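Local coordinates for protein fanconi-associated nuclease 1 homolog (Pseudomonas aeruginosa, PDB 5Y7Q) that is a bacterial homolog of Fanconi-associated nuclease 1, a VRR-NUC-family protein that binds DNA, at residues F95-L100 with P183-R188; L118-A123 with L187-L192. All coordinates share one frame; numbering follows the deposited sequence.

Contact 1 of 2, residues F95-L100 with P183-R188; sequences FREGKL and PVYELR. With nucleotides of chain D.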
ATOM      1  N   PHE A  95     -15.668  24.481   5.872  1.00 56.07           N
ATOM      2  CA  PHE A  95     -16.756  23.979   6.703  1.00 55.71           C
ATOM      3  C   PHE A  95     -17.811  25.055   6.909  1.00 64.22           C
ATOM      4  O   PHE A  95     -17.508  26.251   6.934  1.00 60.15           O
ATOM      5  CB  PHE A  95     -16.238  23.496   8.063  1.00 51.53           C
ATOM      6  CG  PHE A  95     -15.176  22.445   7.944  1.00 55.75           C
ATOM      7  CD1 PHE A  95     -13.842  22.783   8.015  1.00 60.39           C
ATOM      8  CD2 PHE A  95     -15.516  21.124   7.688  1.00 62.54           C
ATOM      9  CE1 PHE A  95     -12.868  21.832   7.868  1.00 57.94           C
ATOM     10  CE2 PHE A  95     -14.543  20.172   7.546  1.00 69.05           C
ATOM     11  CZ  PHE A  95     -13.214  20.527   7.639  1.00 62.36           C
ATOM     12  N   ARG A  96     -19.058  24.617   7.023  1.00 66.61           N
ATOM     13  CA  ARG A  96     -20.175  25.486   7.365  1.00 60.60           C
ATOM     14  C   ARG A  96     -20.440  25.358   8.850  1.00 65.44           C
ATOM     15  O   ARG A  96     -20.457  24.246   9.379  1.00 77.49           O
ATOM     16  CB  ARG A  96     -21.440  25.092   6.606  1.00 65.63           C
ATOM     17  CG  ARG A  96     -21.377  25.123   5.096  1.00 67.51           C
ATOM     18  CD  ARG A  96     -22.610  24.423   4.515  1.00 77.33           C
ATOM     19  NE  ARG A  96     -23.890  24.943   5.020  1.00 83.60           N
ATOM     20  CZ  ARG A  96     -24.893  25.397   4.260  1.00 92.06           C
ATOM     21  NH1 ARG A  96     -24.795  25.412   2.931  1.00 91.57           N
ATOM     22  NH2 ARG A  96     -26.011  25.834   4.831  1.00 97.20           N
ATOM     23  N   GLU A  97     -20.676  26.485   9.517  1.00 73.68           N
ATOM     24  CA  GLU A  97     -20.844  26.465  10.972  1.00 79.86           C
ATOM     25  C   GLU A  97     -21.803  25.363  11.435  1.00 78.00           C
ATOM     26  O   GLU A  97     -21.547  24.687  12.444  1.00 77.91           O
ATOM     27  CB  GLU A  97     -21.330  27.836  11.455  1.00 84.17           C
ATOM     28  CG  GLU A  97     -21.408  27.954  12.956  1.00 93.16           C
ATOM     29  CD  GLU A  97     -21.677  29.371  13.401  1.00108.50           C
ATOM     30  OE1 GLU A  97     -22.815  29.655  13.842  1.00116.28           O
ATOM     31  OE2 GLU A  97     -20.750  30.206  13.301  1.00108.91           O
ATOM     32  N   GLY A  98     -22.897  25.148  10.696  1.00 69.37           N
ATOM     33  CA  GLY A  98     -23.909  24.210  11.141  1.00 73.36           C
ATOM     34  C   GLY A  98     -23.452  22.770  11.087  1.00 84.51           C
ATOM     35  O   GLY A  98     -23.907  21.938  11.879  1.00 91.08           O
ATOM     36  N   LYS A  99     -22.552  22.450  10.163  1.00 81.47           N
ATOM     37  CA  LYS A  99     -21.978  21.121  10.126  1.00 78.13           C
ATOM     38  C   LYS A  99     -20.888  20.927  11.181  1.00 77.44           C
ATOM     39  O   LYS A  99     -20.429  19.795  11.380  1.00 84.17           O
ATOM     40  CB  LYS A  99     -21.474  20.841   8.709  1.00 79.83           C
ATOM     41  CG  LYS A  99     -22.623  20.594   7.722  1.00 83.31           C
ATOM     42  CD  LYS A  99     -22.161  19.861   6.465  1.00 91.08           C
ATOM     43  CE  LYS A  99     -23.324  19.154   5.760  1.00 96.17           C
ATOM     44  NZ  LYS A  99     -22.874  18.267   4.630  1.00 93.96           N
ATOM     45  N   LEU A 100     -20.501  21.997  11.878  1.00 69.13           N
ATOM     46  CA  LEU A 100     -19.518  21.984  12.952  1.00 58.82           C
ATOM     47  C   LEU A 100     -20.130  21.920  14.358  1.00 72.22           C
ATOM     48  O   LEU A 100     -19.447  22.258  15.328  1.00 84.08           O
ATOM     49  CB  LEU A 100     -18.596  23.180  12.825  1.00 52.00           C
ATOM     50  CG  LEU A 100     -17.484  22.916  11.830  1.00 56.16           C
ATOM     51  CD1 LEU A 100     -16.591  24.116  11.724  1.00 66.48           C
ATOM     52  CD2 LEU A 100     -16.688  21.719  12.273  1.00 64.63           C
ATOM     53  N   PRO A 183     -22.423  31.134   8.271  1.00 76.53           N
ATOM     54  CA  PRO A 183     -21.021  31.436   7.953  1.00 69.85           C
ATOM     55  C   PRO A 183     -20.234  30.193   7.567  1.00 72.68           C
ATOM     56  O   PRO A 183     -20.652  29.049   7.754  1.00 83.67           O
ATOM     57  CB  PRO A 183     -20.477  32.053   9.244  1.00 69.01           C
ATOM     58  CG  PRO A 183     -21.413  31.620  10.296  1.00 75.06           C
ATOM     59  CD  PRO A 183     -22.755  31.491   9.658  1.00 72.93           C
ATOM     60  N   VAL A 184     -19.062  30.443   6.995  1.00 60.52           N
ATOM     61  CA  VAL A 184     -18.222  29.402   6.429  1.00 66.95           C
ATOM     62  C   VAL A 184     -16.782  29.647   6.862  1.00 73.26           C
ATOM     63  O   VAL A 184     -16.238  30.727   6.622  1.00 84.88           O
ATOM     64  CB  VAL A 184     -18.337  29.380   4.892  1.00 71.51           C
ATOM     65  CG1 VAL A 184     -17.146  28.707   4.299  1.00 73.31           C
ATOM     66  CG2 VAL A 184     -19.604  28.653   4.478  1.00 73.26           C
ATOM     67  N   TYR A 185     -16.156  28.647   7.478  1.00 70.64           N
ATOM     68  CA  TYR A 185     -14.787  28.729   7.965  1.00 64.41           C
ATOM     69  C   TYR A 185     -13.844  27.932   7.072  1.00 64.52           C
ATOM     70  O   TYR A 185     -14.218  26.891   6.515  1.00 72.91           O
ATOM     71  CB  TYR A 185     -14.700  28.214   9.401  1.00 64.27           C
ATOM     72  CG  TYR A 185     -15.684  28.899  10.335  1.00 66.14           C
ATOM     73  CD1 TYR A 185     -15.420  30.157  10.847  1.00 76.05           C
ATOM     74  CD2 TYR A 185     -16.874  28.295  10.678  1.00 65.96           C
ATOM     75  CE1 TYR A 185     -16.310  30.790  11.682  1.00 82.65           C
ATOM     76  CE2 TYR A 185     -17.763  28.913  11.525  1.00 75.93           C
ATOM     77  CZ  TYR A 185     -17.482  30.163  12.024  1.00 81.76           C
ATOM     78  OH  TYR A 185     -18.380  30.795  12.858  1.00 86.94           O
ATOM     79  N   GLU A 186     -12.621  28.444   6.920  1.00 57.56           N
ATOM     80  CA  GLU A 186     -11.561  27.762   6.186  1.00 63.52           C
ATOM     81  C   GLU A 186     -10.353  27.566   7.097  1.00 63.84           C
ATOM     82  O   GLU A 186      -9.809  28.542   7.632  1.00 57.03           O
ATOM     83  CB  GLU A 186     -11.144  28.532   4.930  1.00 68.75           C
ATOM     84  CG  GLU A 186     -10.004  27.849   4.163  1.00 76.32           C
ATOM     85  CD  GLU A 186      -9.520  28.643   2.954  1.00 99.03           C
ATOM     86  OE1 GLU A 186      -8.950  29.756   3.129  1.00107.10           O
ATOM     87  OE2 GLU A 186      -9.710  28.147   1.818  1.00108.89           O
ATOM     88  N   LEU A 187      -9.908  26.310   7.226  1.00 52.84           N
ATOM     89  CA  LEU A 187      -8.693  25.978   7.966  1.00 55.15           C
ATOM     90  C   LEU A 187      -7.446  26.348   7.163  1.00 51.71           C
ATOM     91  O   LEU A 187      -7.365  26.052   5.973  1.00 52.81           O
ATOM     92  CB  LEU A 187      -8.724  24.492   8.269  1.00 57.03           C
ATOM     93  CG  LEU A 187      -7.757  23.714   9.118  1.00 52.79           C
ATOM     94  CD1 LEU A 187      -7.634  24.315  10.512  1.00 48.84           C
ATOM     95  CD2 LEU A 187      -8.431  22.346   9.145  1.00 50.35           C
ATOM     96  N   ARG A 188      -6.521  27.098   7.770  1.00 69.05           N
ATOM     97  CA  ARG A 188      -5.308  27.532   7.075  1.00 70.15           C
ATOM     98  C   ARG A 188      -4.001  26.877   7.522  1.00 72.87           C
ATOM     99  O   ARG A 188      -2.952  27.214   6.965  1.00 82.85           O
ATOM    100  CB  ARG A 188      -5.188  29.054   7.154  1.00 70.07           C
ATOM    101  CG  ARG A 188      -5.984  29.758   6.053  1.00 79.26           C
ATOM    102  CD  ARG A 188      -5.071  30.387   5.010  1.00 94.56           C
ATOM    103  NE  ARG A 188      -3.747  30.705   5.557  1.00114.71           N
ATOM    104  CZ  ARG A 188      -3.472  31.738   6.360  1.00123.42           C
ATOM    105  NH1 ARG A 188      -2.230  31.932   6.809  1.00121.89           N
ATOM    106  NH2 ARG A 188      -4.441  32.567   6.734  1.00125.90           N
TER
ATOM    107  P    DC D  19     -27.339  17.907   4.435  1.00118.74           P
ATOM    108  OP1  DC D  19     -26.654  19.219   4.366  1.00120.73           O
ATOM    109  OP2  DC D  19     -28.764  17.792   4.829  1.00114.70           O
ATOM    110  O5'  DC D  19     -27.181  17.252   2.994  1.00115.12           O
ATOM    111  C5'  DC D  19     -25.887  16.977   2.515  1.00107.15           C
ATOM    112  C4'  DC D  19     -25.938  16.499   1.085  1.00102.83           C
ATOM    113  O4'  DC D  19     -26.289  15.092   1.034  1.00100.95           O
ATOM    114  C3'  DC D  19     -26.941  17.214   0.199  1.00102.60           C
ATOM    115  O3'  DC D  19     -26.377  17.341  -1.083  1.00105.46           O
ATOM    116  C2'  DC D  19     -28.133  16.259   0.200  1.00100.41           C
ATOM    117  C1'  DC D  19     -27.436  14.911   0.233  1.00 97.58           C
ATOM    118  N1   DC D  19     -28.230  13.847   0.857  1.00 92.17           N
ATOM    119  C2   DC D  19     -28.021  12.532   0.463  1.00 89.38           C
ATOM    120  O2   DC D  19     -27.196  12.309  -0.424  1.00 94.26           O
ATOM    121  N3   DC D  19     -28.728  11.547   1.058  1.00 88.94           N
ATOM    122  C4   DC D  19     -29.610  11.850   2.015  1.00 92.74           C
ATOM    123  N4   DC D  19     -30.297  10.850   2.576  1.00 90.10           N
ATOM    124  C5   DC D  19     -29.827  13.195   2.438  1.00 97.51           C
ATOM    125  C6   DC D  19     -29.117  14.152   1.841  1.00 95.19           C
TER
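F95 and Y185 face each other as an antiparallel hydrogen-bonded pair, F95 N giving to Y185 O at 2.9 Å and Y185 N to F95 O at 2.8 Å. R96 and V184 form the next, non-hydrogen-bonded pair. One residue on, E97 N meets P183 O in a nearly straight bond of 3.1 Å. P183, which has no N-H to give, contributes its carbonyl, and its ring CG lies beside the E97 carboxylate. These bonds join an outer strand, 94-96, to the central strand 184-187 of a small three-stranded antiparallel sheet, and strand 94-96 belongs to the FAN1 HTH region.

Among side chains, the polar link is Y185 OH to E97 OE2, modelled at 2.5 Å. E97 runs extended, with chi1 -175° putting CG opposite the backbone N, which carries the carboxylate to the edge of the phenol, the two planes 16° apart. E97 OE1 pairs with R109, so both oxygens are engaged.

CD1 of L100 lies 4.3 Å from Y185 CD2, and R96 CG touches V184 CG2 at 4.0 Å, while the R96 guanidinium continues to E182. At the end of the 3-10 turn 97-99, K99 packs beside a phosphate: CE lies 3.6 Å from OP1 of DC19 of chain D, and K99 NZ, its positive end, 3.9 Å from the same OP1.

Contact 2 of 2, residues L118-A123 with L187-L192; sequences LGWVDA and LRCMAL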
ATOM      1  N   LEU A 118      -5.558  33.834  15.678  1.00 74.70           N
ATOM      2  CA  LEU A 118      -4.258  33.313  15.275  1.00 82.78           C
ATOM      3  C   LEU A 118      -4.107  33.164  13.767  1.00 86.06           C
ATOM      4  O   LEU A 118      -2.998  32.881  13.292  1.00 89.63           O
ATOM      5  CB  LEU A 118      -4.030  31.943  15.909  1.00 78.94           C
ATOM      6  CG  LEU A 118      -3.770  31.844  17.403  1.00 83.99           C
ATOM      7  CD1 LEU A 118      -4.244  30.478  17.925  1.00 69.88           C
ATOM      8  CD2 LEU A 118      -2.293  32.061  17.671  1.00 75.98           C
ATOM      9  N   GLY A 119      -5.190  33.302  13.006  1.00 75.64           N
ATOM     10  CA  GLY A 119      -5.132  33.062  11.586  1.00 78.83           C
ATOM     11  C   GLY A 119      -5.130  31.600  11.178  1.00 76.93           C
ATOM     12  O   GLY A 119      -5.053  31.307   9.975  1.00 73.85           O
ATOM     13  N   TRP A 120      -5.214  30.671  12.130  1.00 66.83           N
ATOM     14  CA  TRP A 120      -5.324  29.272  11.752  1.00 71.69           C
ATOM     15  C   TRP A 120      -6.681  28.941  11.149  1.00 74.87           C
ATOM     16  O   TRP A 120      -6.835  27.866  10.564  1.00 72.14           O
ATOM     17  CB  TRP A 120      -5.064  28.378  12.959  1.00 72.69           C
ATOM     18  CG  TRP A 120      -3.700  28.545  13.525  1.00 77.96           C
ATOM     19  CD1 TRP A 120      -2.643  29.208  12.964  1.00 85.22           C
ATOM     20  CD2 TRP A 120      -3.239  28.042  14.774  1.00 69.17           C
ATOM     21  NE1 TRP A 120      -1.547  29.142  13.792  1.00 79.00           N
ATOM     22  CE2 TRP A 120      -1.889  28.431  14.910  1.00 70.84           C
ATOM     23  CE3 TRP A 120      -3.833  27.283  15.787  1.00 65.44           C
ATOM     24  CZ2 TRP A 120      -1.130  28.100  16.020  1.00 76.50           C
ATOM     25  CZ3 TRP A 120      -3.078  26.950  16.879  1.00 73.20           C
ATOM     26  CH2 TRP A 120      -1.737  27.361  16.993  1.00 78.62           C
ATOM     27  N   VAL A 121      -7.668  29.820  11.290  1.00 72.63           N
ATOM     28  CA  VAL A 121      -8.939  29.696  10.590  1.00 65.32           C
ATOM     29  C   VAL A 121      -9.287  31.073  10.048  1.00 76.16           C
ATOM     30  O   VAL A 121      -9.204  32.062  10.780  1.00 93.24           O
ATOM     31  CB  VAL A 121     -10.060  29.163  11.509  1.00 66.10           C
ATOM     32  CG1 VAL A 121     -11.408  29.189  10.804  1.00 59.96           C
ATOM     33  CG2 VAL A 121      -9.760  27.745  11.996  1.00 57.57           C
ATOM     34  N   ASP A 122      -9.576  31.141   8.747  1.00 82.26           N
ATOM     35  CA  ASP A 122     -10.198  32.286   8.087  1.00 78.30           C
ATOM     36  C   ASP A 122     -11.708  32.189   8.274  1.00 71.83           C
ATOM     37  O   ASP A 122     -12.298  31.141   7.982  1.00 63.18           O
ATOM     38  CB  ASP A 122      -9.896  32.271   6.579  1.00 87.33           C
ATOM     39  CG  ASP A 122      -8.781  33.223   6.152  1.00106.68           C
ATOM     40  OD1 ASP A 122      -8.697  34.355   6.699  1.00121.14           O
ATOM     41  OD2 ASP A 122      -8.016  32.841   5.222  1.00 99.45           O
ATOM     42  N   ALA A 123     -12.335  33.247   8.801  1.00 72.73           N
ATOM     43  CA  ALA A 123     -13.731  33.438   8.432  1.00 69.51           C
ATOM     44  C   ALA A 123     -13.775  34.170   7.107  1.00 74.57           C
ATOM     45  O   ALA A 123     -12.800  34.808   6.704  1.00 91.12           O
ATOM     46  CB  ALA A 123     -14.516  34.175   9.499  1.00 66.87           C
ATOM     47  N   LEU A 187      -9.908  26.310   7.226  1.00 52.84           N
ATOM     48  CA  LEU A 187      -8.693  25.978   7.966  1.00 55.15           C
ATOM     49  C   LEU A 187      -7.446  26.348   7.163  1.00 51.71           C
ATOM     50  O   LEU A 187      -7.365  26.052   5.973  1.00 52.81           O
ATOM     51  CB  LEU A 187      -8.724  24.492   8.269  1.00 57.03           C
ATOM     52  CG  LEU A 187      -7.757  23.714   9.118  1.00 52.79           C
ATOM     53  CD1 LEU A 187      -7.634  24.315  10.512  1.00 48.84           C
ATOM     54  CD2 LEU A 187      -8.431  22.346   9.145  1.00 50.35           C
ATOM     55  N   ARG A 188      -6.521  27.098   7.770  1.00 69.05           N
ATOM     56  CA  ARG A 188      -5.308  27.532   7.075  1.00 70.15           C
ATOM     57  C   ARG A 188      -4.001  26.877   7.522  1.00 72.87           C
ATOM     58  O   ARG A 188      -2.952  27.214   6.965  1.00 82.85           O
ATOM     59  CB  ARG A 188      -5.188  29.054   7.154  1.00 70.07           C
ATOM     60  CG  ARG A 188      -5.984  29.758   6.053  1.00 79.26           C
ATOM     61  CD  ARG A 188      -5.071  30.387   5.010  1.00 94.56           C
ATOM     62  NE  ARG A 188      -3.747  30.705   5.557  1.00114.71           N
ATOM     63  CZ  ARG A 188      -3.472  31.738   6.360  1.00123.42           C
ATOM     64  NH1 ARG A 188      -2.230  31.932   6.809  1.00121.89           N
ATOM     65  NH2 ARG A 188      -4.441  32.567   6.734  1.00125.90           N
ATOM     66  N   CYS A 189      -4.013  26.005   8.529  1.00 70.61           N
ATOM     67  CA  CYS A 189      -2.806  25.348   9.033  1.00 75.83           C
ATOM     68  C   CYS A 189      -2.588  23.894   8.526  1.00 78.47           C
ATOM     69  O   CYS A 189      -1.710  23.196   9.047  1.00 75.89           O
ATOM     70  CB  CYS A 189      -2.794  25.400  10.565  1.00 76.23           C
ATOM     71  SG  CYS A 189      -4.218  24.634  11.377  1.00 80.35           S
ATOM     72  N   MET A 190      -3.383  23.409   7.565  1.00 68.72           N
ATOM     73  CA  MET A 190      -3.338  21.987   7.203  1.00 60.54           C
ATOM     74  C   MET A 190      -1.960  21.498   6.762  1.00 59.93           C
ATOM     75  O   MET A 190      -1.644  20.331   6.978  1.00 65.95           O
ATOM     76  CB  MET A 190      -4.330  21.675   6.095  1.00 49.84           C
ATOM     77  CG  MET A 190      -4.971  20.365   6.262  1.00 54.09           C
ATOM     78  SD  MET A 190      -5.720  20.176   7.884  1.00 70.43           S
ATOM     79  CE  MET A 190      -6.011  18.411   7.850  1.00 74.95           C
ATOM     80  N   ALA A 191      -1.142  22.331   6.115  1.00 56.63           N
ATOM     81  CA  ALA A 191       0.177  21.856   5.712  1.00 55.33           C
ATOM     82  C   ALA A 191       1.032  21.541   6.927  1.00 75.28           C
ATOM     83  O   ALA A 191       1.686  20.493   6.981  1.00 75.82           O
ATOM     84  CB  ALA A 191       0.885  22.872   4.824  1.00 58.47           C
ATOM     85  N   LEU A 192       1.029  22.434   7.912  1.00 66.40           N
ATOM     86  CA  LEU A 192       1.788  22.218   9.137  1.00 66.32           C
ATOM     87  C   LEU A 192       1.282  20.997   9.912  1.00 63.19           C
ATOM     88  O   LEU A 192       2.067  20.261  10.523  1.00 63.32           O
ATOM     89  CB  LEU A 192       1.705  23.492   9.970  1.00 66.84           C
ATOM     90  CG  LEU A 192       2.158  23.509  11.405  1.00 65.12           C
ATOM     91  CD1 LEU A 192       3.473  22.819  11.472  1.00 67.67           C
ATOM     92  CD2 LEU A 192       2.306  24.947  11.771  1.00 66.70           C
TER
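In the three-stranded antiparallel sheet beside the helices of the FAN1 HTH region, strand 121-123 pairs with the end of strand 184-187, just before helix 190-201 begins. V121 and L187 form a non-hydrogen-bonded pair, and their branched side chains touch through V121 CG2 and L187 CD1 at 4.3 Å, apolar residues suited to a buried face, V121 lying on L116 and L187 on L84. R188 N gives a nearly straight hydrogen bond of 2.9 Å to W120 O, approaching from above the carbonyl plane.

G119, with positive phi, takes the chain out of helix 108-118 in a conformation that a CB would hinder. Its O lies over one face of the R188 guanidinium, 3.5 Å from NH2. Bends at chi2 and chi3 bring the guanidinium across to segment 118-123, where D122 OD2 lies at its edge; the ion pair to NH2 is long, 3.9 Å, and weak.

The broad indole of W120 meets the ring of F69 on helix 64-75. C189 holds the N-cap position of helix 190-201. Its sulfur, turned between backbone N and carbonyl carbon (chi1 58°), comes 4.2 Å from W120 CB and lies obliquely 5.1 Å from the centroid of the five-membered ring, a Cys sulfur-aromatic contact at the turn where strand 184-187 gives way to helix 190-201.

How the contacts relate
From the N terminus, the chain passes helices 64-75 and 78-89 before reaching strand 94-96, then helix 108-118 and strand 121-123. After a long excursion through helices 129-135 to 173-176 it returns as strand 184-187, which inserts between the two earlier strands. Contact 1 closes the wider loop, from 95-100 to 183-188, and contact 2 a loop starting inside it, from 118-123, but ending slightly beyond, at 187-192. The second loop thus lies almost wholly within the first, and the two contacts share L187 and R188. Between them, E186 O and D122 N lie 2.8 Å apart, a probable hydrogen bond. Contact 1 ties strand 94-96 to strand 184-187; contact 2 ties strand 121-123 to the end of that strand and the start of helix 190-201.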